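Local structure of probable molybdenum cofactor guanylyltransferase (Aquifex aeolicus, 2E8B) at residues I43-Y47 with F67-P73; T49-F54 with M110-L116; A129-H135 with R179-L183. The protein probably transfers the GMP moiety of GTP to Mo-molybdopterin, with release of diphosphate, to make the guanine dinucleotide form of the molybdenum cofactor. Residues are numbered along the deposited sequence.

Contact 1: I43-Y47 with F67-P73; sequences IERVY and FSFLNAP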
loop_
_atom_site.group_PDB
_atom_site.type_symbol
_atom_site.label_atom_id
_atom_site.label_comp_id
_atom_site.label_asym_id
_atom_site.label_seq_id
_atom_site.Cartn_x
_atom_site.Cartn_y
_atom_site.Cartn_z
ATOM N N ILE A 43 1.331 -11.139 -3.592
ATOM C CA ILE A 43 2.175 -10.132 -2.951
ATOM C C ILE A 43 3.581 -10.158 -3.537
ATOM O O ILE A 43 4.255 -9.127 -3.612
ATOM C CB ILE A 43 2.240 -10.302 -1.407
ATOM C CG1 ILE A 43 2.877 -9.052 -0.791
ATOM C CG2 ILE A 43 3.049 -11.535 -1.032
ATOM C CD1 ILE A 43 2.828 -9.008 0.728
ATOM N N GLU A 44 4.024 -11.337 -3.959
ATOM C CA GLU A 44 5.341 -11.462 -4.566
ATOM C C GLU A 44 5.360 -10.597 -5.824
ATOM O O GLU A 44 6.314 -9.855 -6.069
ATOM C CB GLU A 44 5.613 -12.923 -4.936
ATOM C CG GLU A 44 7.002 -13.186 -5.492
ATOM C CD GLU A 44 7.216 -14.652 -5.837
ATOM O OE1 GLU A 44 6.528 -15.163 -6.742
ATOM O OE2 GLU A 44 8.069 -15.296 -5.196
ATOM N N ARG A 45 4.295 -10.684 -6.614
ATOM C CA ARG A 45 4.201 -9.899 -7.836
ATOM C C ARG A 45 4.138 -8.402 -7.549
ATOM O O ARG A 45 4.769 -7.602 -8.245
ATOM C CB ARG A 45 2.976 -10.315 -8.651
ATOM C CG ARG A 45 3.033 -11.742 -9.183
ATOM C CD ARG A 45 2.176 -11.898 -10.434
ATOM N NE ARG A 45 0.746 -11.759 -10.169
ATOM C CZ ARG A 45 -0.010 -12.701 -9.609
ATOM N NH1 ARG A 45 0.522 -13.864 -9.252
ATOM N NH2 ARG A 45 -1.302 -12.481 -9.408
ATOM N N VAL A 46 3.375 -8.020 -6.529
ATOM C CA VAL A 46 3.251 -6.611 -6.175
ATOM C C VAL A 46 4.611 -6.069 -5.758
ATOM O O VAL A 46 4.978 -4.949 -6.110
ATOM C CB VAL A 46 2.254 -6.401 -5.017
ATOM C CG1 VAL A 46 2.273 -4.948 -4.565
ATOM C CG2 VAL A 46 0.852 -6.787 -5.464
ATOM N N TYR A 47 5.351 -6.876 -5.004
ATOM C CA TYR A 47 6.671 -6.493 -4.528
ATOM C C TYR A 47 7.631 -6.273 -5.692
ATOM O O TYR A 47 8.354 -5.276 -5.733
ATOM C CB TYR A 47 7.221 -7.578 -3.597
ATOM C CG TYR A 47 8.641 -7.331 -3.157
ATOM C CD1 TYR A 47 8.977 -6.194 -2.426
ATOM C CD2 TYR A 47 9.655 -8.229 -3.485
ATOM C CE1 TYR A 47 10.291 -5.956 -2.035
ATOM C CE2 TYR A 47 10.968 -8.001 -3.099
ATOM C CZ TYR A 47 11.279 -6.864 -2.376
ATOM O OH TYR A 47 12.577 -6.642 -1.980
ATOM N N PHE A 67 7.130 -13.847 5.854
ATOM C CA PHE A 67 7.422 -13.279 4.542
ATOM C C PHE A 67 8.883 -13.381 4.127
ATOM O O PHE A 67 9.353 -12.626 3.273
ATOM C CB PHE A 67 6.955 -11.821 4.500
ATOM C CG PHE A 67 5.472 -11.681 4.590
ATOM C CD1 PHE A 67 4.675 -11.883 3.468
ATOM C CD2 PHE A 67 4.860 -11.438 5.814
ATOM C CE1 PHE A 67 3.290 -11.851 3.562
ATOM C CE2 PHE A 67 3.472 -11.404 5.922
ATOM C CZ PHE A 67 2.685 -11.613 4.793
ATOM N N SER A 68 9.600 -14.324 4.727
ATOM C CA SER A 68 11.000 -14.521 4.389
ATOM C C SER A 68 11.112 -14.951 2.932
ATOM O O SER A 68 12.125 -14.701 2.282
ATOM C CB SER A 68 11.619 -15.597 5.285
ATOM O OG SER A 68 11.516 -15.246 6.651
ATOM N N PHE A 69 10.062 -15.593 2.423
ATOM C CA PHE A 69 10.058 -16.075 1.046
ATOM C C PHE A 69 10.148 -14.963 0.005
ATOM O O PHE A 69 10.411 -15.228 -1.166
ATOM C CB PHE A 69 8.814 -16.938 0.789
ATOM C CG PHE A 69 7.531 -16.157 0.670
ATOM C CD1 PHE A 69 7.111 -15.669 -0.564
ATOM C CD2 PHE A 69 6.737 -15.919 1.791
ATOM C CE1 PHE A 69 5.918 -14.956 -0.685
ATOM C CE2 PHE A 69 5.541 -15.206 1.683
ATOM C CZ PHE A 69 5.131 -14.725 0.439
ATOM N N LEU A 70 9.933 -13.719 0.429
ATOM C CA LEU A 70 10.001 -12.585 -0.487
ATOM C C LEU A 70 11.422 -12.056 -0.648
ATOM O O LEU A 70 11.686 -11.246 -1.536
ATOM C CB LEU A 70 9.088 -11.451 -0.002
ATOM C CG LEU A 70 7.583 -11.708 -0.088
ATOM C CD1 LEU A 70 6.833 -10.525 0.509
ATOM C CD2 LEU A 70 7.176 -11.913 -1.542
ATOM N N ASN A 71 12.333 -12.516 0.207
ATOM C CA ASN A 71 13.725 -12.075 0.150
ATOM C C ASN A 71 13.747 -10.552 0.213
ATOM O O ASN A 71 14.533 -9.899 -0.480
ATOM C CB ASN A 71 14.372 -12.533 -1.159
ATOM C CG ASN A 71 15.863 -12.256 -1.204
ATOM O OD1 ASN A 71 16.455 -12.147 -2.280
ATOM N ND2 ASN A 71 16.480 -12.153 -0.036
ATOM N N ALA A 72 12.879 -9.995 1.053
ATOM C CA ALA A 72 12.770 -8.547 1.178
ATOM C C ALA A 72 12.833 -8.032 2.609
ATOM O O ALA A 72 12.541 -8.753 3.563
ATOM C CB ALA A 72 11.473 -8.085 0.540
ATOM N N PRO A 73 13.214 -6.757 2.772
ATOM C CA PRO A 73 13.300 -6.153 4.103
ATOM C C PRO A 73 11.894 -5.935 4.655
ATOM O O PRO A 73 11.030 -5.386 3.968
ATOM C CB PRO A 73 14.042 -4.846 3.840
ATOM C CG PRO A 73 13.603 -4.482 2.464
ATOM C CD PRO A 73 13.648 -5.806 1.732
HETATM O O HOH W 1 10.250 -14.261 -3.669
HETATM O O HOH W 2 14.326 -8.528 -2.832
#
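How a loop settles on a helix depends in part on side-chain conformation, and the covering of 43-47 by 67-73 illustrates the point. Ile43 (t, t) meets three apolar side chains: CD1 lies 4.0 Å from Phe67 CE1, and CG2 4.1 Å from Phe69 CZ and 4.2 Å from Leu70 CD2. The p rotamer of Phe69 brings the ring tip to Ile43. Leu70, in the m, t form, sets its CD2 3.6 Å from Glu44 CA, where the two backbones come closest. Helix 32-51 is the connection of a beta-alpha-beta crossover between parallel strands 16-22 and 56-61 in the GT-A-like nucleotide-binding sheet, and 67-73 leads on to strand 74-76; Ile43 and Phe67 also touch Ala21, a predicted GTP-binding residue. Glu44, t at chi1 and chi2, extends from the helix: OE1 forms a salt bridge with Lys41, and water 1 links OE2 (2.9 Å) to Phe69 O (2.7 Å). Tyr47, t at chi1, points its ring at the loop where it turns toward strand 74-76, with CE2 3.7 Å from Leu70 O and OH 4.0 Å from Pro73 CD; water 2, 2.7 Å from both Tyr47 OH and Asn71 O, bridges phenol to backbone.

Contact 2: T49-F54 with M110-L116; sequences TAKSVF and MKKETVL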
loop_
_atom_site.group_PDB
_atom_site.type_symbol
_atom_site.label_atom_id
_atom_site.label_comp_id
_atom_site.label_asym_id
_atom_site.label_seq_id
_atom_site.Cartn_x
_atom_site.Cartn_y
_atom_site.Cartn_z
ATOM N N THR A 49 6.823 -5.606 -8.757
ATOM C CA THR A 49 6.360 -4.448 -9.506
ATOM C C THR A 49 6.886 -3.178 -8.836
ATOM O O THR A 49 7.388 -2.273 -9.498
ATOM C CB THR A 49 4.823 -4.395 -9.552
ATOM O OG1 THR A 49 4.335 -5.518 -10.296
ATOM C CG2 THR A 49 4.352 -3.110 -10.214
ATOM N N ALA A 50 6.781 -3.121 -7.513
ATOM C CA ALA A 50 7.251 -1.961 -6.769
ATOM C C ALA A 50 8.753 -1.758 -6.975
ATOM O O ALA A 50 9.215 -0.640 -7.206
ATOM C CB ALA A 50 6.946 -2.139 -5.290
ATOM N N LYS A 51 9.516 -2.842 -6.893
ATOM C CA LYS A 51 10.962 -2.746 -7.067
ATOM C C LYS A 51 11.355 -2.239 -8.448
ATOM O O LYS A 51 12.453 -1.710 -8.619
ATOM C CB LYS A 51 11.631 -4.097 -6.807
ATOM C CG LYS A 51 11.878 -4.396 -5.332
ATOM C CD LYS A 51 13.246 -3.904 -4.826
ATOM C CE LYS A 51 13.405 -2.382 -4.832
ATOM N NZ LYS A 51 13.986 -1.857 -6.096
ATOM N N SER A 52 10.473 -2.395 -9.431
ATOM C CA SER A 52 10.785 -1.932 -10.782
ATOM C C SER A 52 10.621 -0.420 -10.884
ATOM O O SER A 52 11.079 0.201 -11.843
ATOM C CB SER A 52 9.892 -2.623 -11.825
ATOM O OG SER A 52 8.550 -2.158 -11.804
ATOM N N VAL A 53 9.986 0.167 -9.877
ATOM C CA VAL A 53 9.750 1.607 -9.848
ATOM C C VAL A 53 10.519 2.370 -8.762
ATOM O O VAL A 53 10.951 3.504 -8.987
ATOM C CB VAL A 53 8.239 1.905 -9.662
ATOM C CG1 VAL A 53 8.014 3.397 -9.438
ATOM C CG2 VAL A 53 7.466 1.432 -10.882
ATOM N N PHE A 54 10.698 1.755 -7.596
ATOM C CA PHE A 54 11.366 2.424 -6.480
ATOM C C PHE A 54 12.739 1.892 -6.081
ATOM O O PHE A 54 13.020 0.701 -6.208
ATOM C CB PHE A 54 10.446 2.385 -5.263
ATOM C CG PHE A 54 9.078 2.957 -5.521
ATOM C CD1 PHE A 54 8.878 4.333 -5.550
ATOM C CD2 PHE A 54 7.994 2.115 -5.759
ATOM C CE1 PHE A 54 7.614 4.868 -5.810
ATOM C CE2 PHE A 54 6.729 2.634 -6.020
ATOM C CZ PHE A 54 6.539 4.017 -6.046
ATOM N N MET A 110 -1.833 -5.557 -10.506
ATOM C CA MET A 110 -1.088 -4.300 -10.491
ATOM C C MET A 110 0.024 -4.273 -11.536
ATOM O O MET A 110 0.698 -5.275 -11.785
ATOM C CB MET A 110 -0.499 -4.039 -9.095
ATOM C CG MET A 110 0.255 -2.712 -8.938
ATOM S SD MET A 110 -0.696 -1.197 -9.348
ATOM C CE MET A 110 -2.113 -1.368 -8.256
ATOM N N LYS A 111 0.179 -3.116 -12.165
ATOM C CA LYS A 111 1.204 -2.905 -13.178
ATOM C C LYS A 111 1.945 -1.629 -12.832
ATOM O O LYS A 111 1.382 -0.716 -12.237
ATOM C CB LYS A 111 0.585 -2.762 -14.569
ATOM C CG LYS A 111 0.248 -4.075 -15.241
ATOM C CD LYS A 111 0.104 -3.888 -16.744
ATOM C CE LYS A 111 0.031 -5.235 -17.454
ATOM N NZ LYS A 111 0.045 -5.098 -18.938
ATOM N N LYS A 112 3.211 -1.569 -13.213
ATOM C CA LYS A 112 4.020 -0.403 -12.920
ATOM C C LYS A 112 3.421 0.882 -13.480
ATOM O O LYS A 112 3.520 1.932 -12.851
ATOM C CB LYS A 112 5.427 -0.603 -13.478
ATOM C CG LYS A 112 5.482 -0.709 -14.992
ATOM C CD LYS A 112 6.886 -1.037 -15.473
ATOM C CE LYS A 112 7.884 0.003 -15.009
ATOM N NZ LYS A 112 9.245 -0.241 -15.573
ATOM N N GLU A 113 2.800 0.810 -14.655
ATOM C CA GLU A 113 2.216 2.013 -15.250
ATOM C C GLU A 113 1.190 2.675 -14.338
ATOM O O GLU A 113 1.057 3.897 -14.327
ATOM C CB GLU A 113 1.567 1.700 -16.601
ATOM C CG GLU A 113 2.547 1.249 -17.669
ATOM C CD GLU A 113 2.598 -0.258 -17.816
ATOM O OE1 GLU A 113 2.757 -0.955 -16.794
ATOM O OE2 GLU A 113 2.481 -0.747 -18.961
ATOM N N THR A 114 0.467 1.868 -13.573
ATOM C CA THR A 114 -0.534 2.411 -12.666
ATOM C C THR A 114 0.167 3.184 -11.559
ATOM O O THR A 114 -0.252 4.285 -11.191
ATOM C CB THR A 114 -1.385 1.290 -12.064
ATOM O OG1 THR A 114 -2.031 0.578 -13.126
ATOM C CG2 THR A 114 -2.431 1.859 -11.120
ATOM N N VAL A 115 1.251 2.617 -11.042
ATOM C CA VAL A 115 2.011 3.275 -9.994
ATOM C C VAL A 115 2.605 4.576 -10.527
ATOM O O VAL A 115 2.540 5.618 -9.871
ATOM C CB VAL A 115 3.149 2.373 -9.493
ATOM C CG1 VAL A 115 4.012 3.123 -8.490
ATOM C CG2 VAL A 115 2.565 1.122 -8.862
ATOM N N LEU A 116 3.172 4.512 -11.728
ATOM C CA LEU A 116 3.787 5.683 -12.336
ATOM C C LEU A 116 2.781 6.797 -12.626
ATOM O O LEU A 116 3.110 7.974 -12.490
ATOM C CB LEU A 116 4.520 5.280 -13.615
ATOM C CG LEU A 116 5.720 4.357 -13.383
ATOM C CD1 LEU A 116 6.325 4.002 -14.718
ATOM C CD2 LEU A 116 6.754 5.036 -12.486
HETATM O O HOH W 3 1.950 -6.334 -9.389
#
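The end of helix 32-51 and the residues after it meet the first turns of helix 112-120, bump against hollow. Val53 and Thr49 are two bumps of similar size. Val53 enters a hollow lined by Lys112, Val115 and Leu116, with CG2 3.9 Å from Lys112 CB, and CG1 3.7 Å from Leu116 CD2 and 4.1 Å from Val115 CG1. Phe54 fills the inner side, its CZ 3.6 Å from Val115 CG1. The hollow belongs to helix 112-120, which in this Rossmann-like, GT-A-type alpha/beta domain follows strand 99-104; on the sheet side, Phe54 meets Phe101 and Cys17. Thr49 fits at the start of the second helix. Its CG2 sits 3.6 Å from Lys112 N and 4.3 Å from both Met110 CG and Lys112 CB, while OG1, hydrogen-bonded to Arg45 O, also meets water 3 (2.7 Å), which lies 2.9 Å from Met110 O. Ser52 OG donates to Thr49 O (2.6 Å) and lies 3.9 Å from Lys112 CB; Lys112 NZ is hydrogen-bonded to Thr5 OG1.

Contact 3: A129-H135 with R179-L183; sequences AKTEKLH and RYTLL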
loop_
_atom_site.group_PDB
_atom_site.type_symbol
_atom_site.label_atom_id
_atom_site.label_comp_id
_atom_site.label_asym_id
_atom_site.label_seq_id
_atom_site.Cartn_x
_atom_site.Cartn_y
_atom_site.Cartn_z
ATOM N N ALA A 129 -5.338 6.388 -5.725
ATOM C CA ALA A 129 -5.995 5.924 -6.938
ATOM C C ALA A 129 -7.509 5.851 -6.780
ATOM O O ALA A 129 -8.016 5.458 -5.734
ATOM C CB ALA A 129 -5.443 4.551 -7.324
ATOM N N LYS A 130 -8.224 6.224 -7.836
ATOM C CA LYS A 130 -9.678 6.203 -7.819
ATOM C C LYS A 130 -10.277 5.613 -9.090
ATOM O O LYS A 130 -10.066 6.122 -10.190
ATOM C CB LYS A 130 -10.221 7.627 -7.613
ATOM C CG LYS A 130 -11.741 7.753 -7.665
ATOM C CD LYS A 130 -12.406 7.030 -6.508
ATOM C CE LYS A 130 -13.922 7.169 -6.558
ATOM N NZ LYS A 130 -14.372 8.586 -6.442
ATOM N N THR A 131 -10.998 4.508 -8.923
ATOM C CA THR A 131 -11.702 3.862 -10.024
ATOM C C THR A 131 -13.132 4.041 -9.545
ATOM O O THR A 131 -13.518 5.151 -9.189
ATOM C CB THR A 131 -11.380 2.358 -10.126
ATOM O OG1 THR A 131 -11.730 1.705 -8.901
ATOM C CG2 THR A 131 -9.907 2.140 -10.414
ATOM N N GLU A 132 -13.914 2.966 -9.524
ATOM C CA GLU A 132 -15.276 3.059 -9.021
ATOM C C GLU A 132 -15.128 3.152 -7.509
ATOM O O GLU A 132 -15.963 3.729 -6.818
ATOM C CB GLU A 132 -16.071 1.804 -9.382
ATOM C CG GLU A 132 -16.398 1.686 -10.855
ATOM C CD GLU A 132 -17.315 2.794 -11.321
ATOM O OE1 GLU A 132 -18.404 2.942 -10.725
ATOM O OE2 GLU A 132 -16.950 3.516 -12.274
ATOM N N LYS A 133 -14.032 2.584 -7.019
ATOM C CA LYS A 133 -13.710 2.558 -5.599
ATOM C C LYS A 133 -12.520 3.456 -5.277
ATOM O O LYS A 133 -11.665 3.695 -6.128
ATOM C CB LYS A 133 -13.374 1.123 -5.182
ATOM C CG LYS A 133 -12.656 1.001 -3.846
ATOM C CD LYS A 133 -12.322 -0.447 -3.522
ATOM C CE LYS A 133 -11.581 -0.546 -2.202
ATOM N NZ LYS A 133 -11.418 -1.956 -1.764
ATOM N N LEU A 134 -12.474 3.955 -4.045
ATOM C CA LEU A 134 -11.351 4.782 -3.620
ATOM C C LEU A 134 -10.301 3.809 -3.083
ATOM O O LEU A 134 -10.541 3.101 -2.103
ATOM C CB LEU A 134 -11.773 5.745 -2.509
ATOM C CG LEU A 134 -10.652 6.653 -1.994
ATOM C CD1 LEU A 134 -10.237 7.621 -3.097
ATOM C CD2 LEU A 134 -11.117 7.413 -0.759
ATOM N N HIS A 135 -9.145 3.757 -3.732
ATOM C CA HIS A 135 -8.101 2.855 -3.288
ATOM C C HIS A 135 -7.175 3.519 -2.291
ATOM O O HIS A 135 -6.118 4.033 -2.646
ATOM C CB HIS A 135 -7.337 2.330 -4.496
ATOM C CG HIS A 135 -8.216 1.603 -5.460
ATOM N ND1 HIS A 135 -8.878 2.235 -6.491
ATOM C CD2 HIS A 135 -8.630 0.316 -5.480
ATOM C CE1 HIS A 135 -9.665 1.368 -7.101
ATOM N NE2 HIS A 135 -9.534 0.197 -6.506
ATOM N N ARG A 179 -7.753 0.569 -15.060
ATOM C CA ARG A 179 -8.663 0.318 -13.950
ATOM C C ARG A 179 -8.648 -1.130 -13.474
ATOM O O ARG A 179 -8.761 -1.393 -12.277
ATOM C CB ARG A 179 -10.082 0.744 -14.331
ATOM C CG ARG A 179 -10.264 2.265 -14.341
ATOM C CD ARG A 179 -11.463 2.693 -15.162
ATOM N NE ARG A 179 -12.726 2.142 -14.676
ATOM C CZ ARG A 179 -13.519 2.737 -13.791
ATOM N NH1 ARG A 179 -13.192 3.914 -13.276
ATOM N NH2 ARG A 179 -14.656 2.158 -13.430
ATOM N N TYR A 180 -8.483 -2.067 -14.400
ATOM C CA TYR A 180 -8.468 -3.478 -14.028
ATOM C C TYR A 180 -7.263 -3.835 -13.157
ATOM O O TYR A 180 -7.283 -4.843 -12.450
ATOM C CB TYR A 180 -8.481 -4.355 -15.289
ATOM C CG TYR A 180 -7.131 -4.524 -15.947
ATOM C CD1 TYR A 180 -6.618 -3.545 -16.795
ATOM C CD2 TYR A 180 -6.356 -5.663 -15.711
ATOM C CE1 TYR A 180 -5.368 -3.691 -17.392
ATOM C CE2 TYR A 180 -5.108 -5.819 -16.305
ATOM C CZ TYR A 180 -4.619 -4.829 -17.143
ATOM O OH TYR A 180 -3.387 -4.970 -17.737
ATOM N N THR A 181 -6.226 -3.004 -13.193
ATOM C CA THR A 181 -5.027 -3.280 -12.411
ATOM C C THR A 181 -5.261 -3.101 -10.916
ATOM O O THR A 181 -4.395 -3.429 -10.107
ATOM C CB THR A 181 -3.843 -2.371 -12.831
ATOM O OG1 THR A 181 -4.118 -1.013 -12.467
ATOM C CG2 THR A 181 -3.620 -2.456 -14.339
ATOM N N LEU A 182 -6.434 -2.594 -10.553
ATOM C CA LEU A 182 -6.765 -2.366 -9.146
ATOM C C LEU A 182 -7.755 -3.379 -8.575
ATOM O O LEU A 182 -8.218 -3.238 -7.442
ATOM C CB LEU A 182 -7.317 -0.945 -8.977
ATOM C CG LEU A 182 -6.227 0.131 -9.043
ATOM C CD1 LEU A 182 -6.780 1.430 -9.592
ATOM C CD2 LEU A 182 -5.644 0.333 -7.654
ATOM N N LEU A 183 -8.081 -4.404 -9.354
ATOM C CA LEU A 183 -9.022 -5.418 -8.887
ATOM C C LEU A 183 -8.383 -6.327 -7.838
ATOM O O LEU A 183 -7.159 -6.417 -7.740
ATOM C CB LEU A 183 -9.513 -6.261 -10.068
ATOM C CG LEU A 183 -10.331 -5.541 -11.143
ATOM C CD1 LEU A 183 -10.581 -6.476 -12.318
ATOM C CD2 LEU A 183 -11.645 -5.067 -10.548
HETATM O O HOH W 4 -11.107 5.426 -13.075
HETATM O O HOH W 5 -15.203 6.128 -11.967
#
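A leucine methyl sitting squarely over an imidazole ring is the striking feature: Leu182 CD2 lies 3.7 Å from the centroid of the His135 ring, 16° off its normal, a CH-pi contact, and Leu182 CB approaches His135 NE2 to 3.5 Å over the same face. The leucine closes the 3-10 turn 180-182, in the loop after strand 170-173, which covers the hairpin of strands 126-130 and 134-135. The His135 side chain is about 8 Å from that of Asp106, the predicted Mg2+ ligand. Across the hairpin, His135 N donates to Ala129 O (2.9 Å) and Thr131 N to Lys133 O (3.0 Å); Thr131 OG1 accepts from Lys133 N (3.1 Å), so the model fits an ST turn, though the place of OG1 is less certain. Leu182 CD1 also touches Ala129 CB (4.1 Å), and Leu182 reaches Val138 and Ile174. Arg179 lays one face of its guanidinium over Thr131 CB, and its NH2 forms a salt bridge with Glu132 OE2 at 2.9 Å. Water 5 lies 3.2 Å from Glu132 OE2 and 3.3 Å from Arg179 NH1. The chemistry is graded along the hairpin: apolar and CH-pi contacts at the strands, charge at the tip, where solvent shares in the ion pair.

All three contacts are partly buried, yet they divide core from surface differently. Contact 1 uses helix 32-51 and joins it to the loop before strand 74-76; contact 2 uses the end of that helix and the residues after it, joining them to helix 112-120. Contact 2 has the largest share of buried residues and is mostly aliphatic, with one ring and one bridging water; contact 1 has three aromatic residues and two bridging waters. Contact 3, the one with a direct salt bridge across it, sits on the hairpin of strands 126-130 and 134-135. It still meets contact 2: Thr114 OG1 and Thr181 OG1, 2.7 Å apart, probably share a hydrogen bond, and Met110 CE packs on Leu182 CD2. Contacts 1 and 3 do not touch.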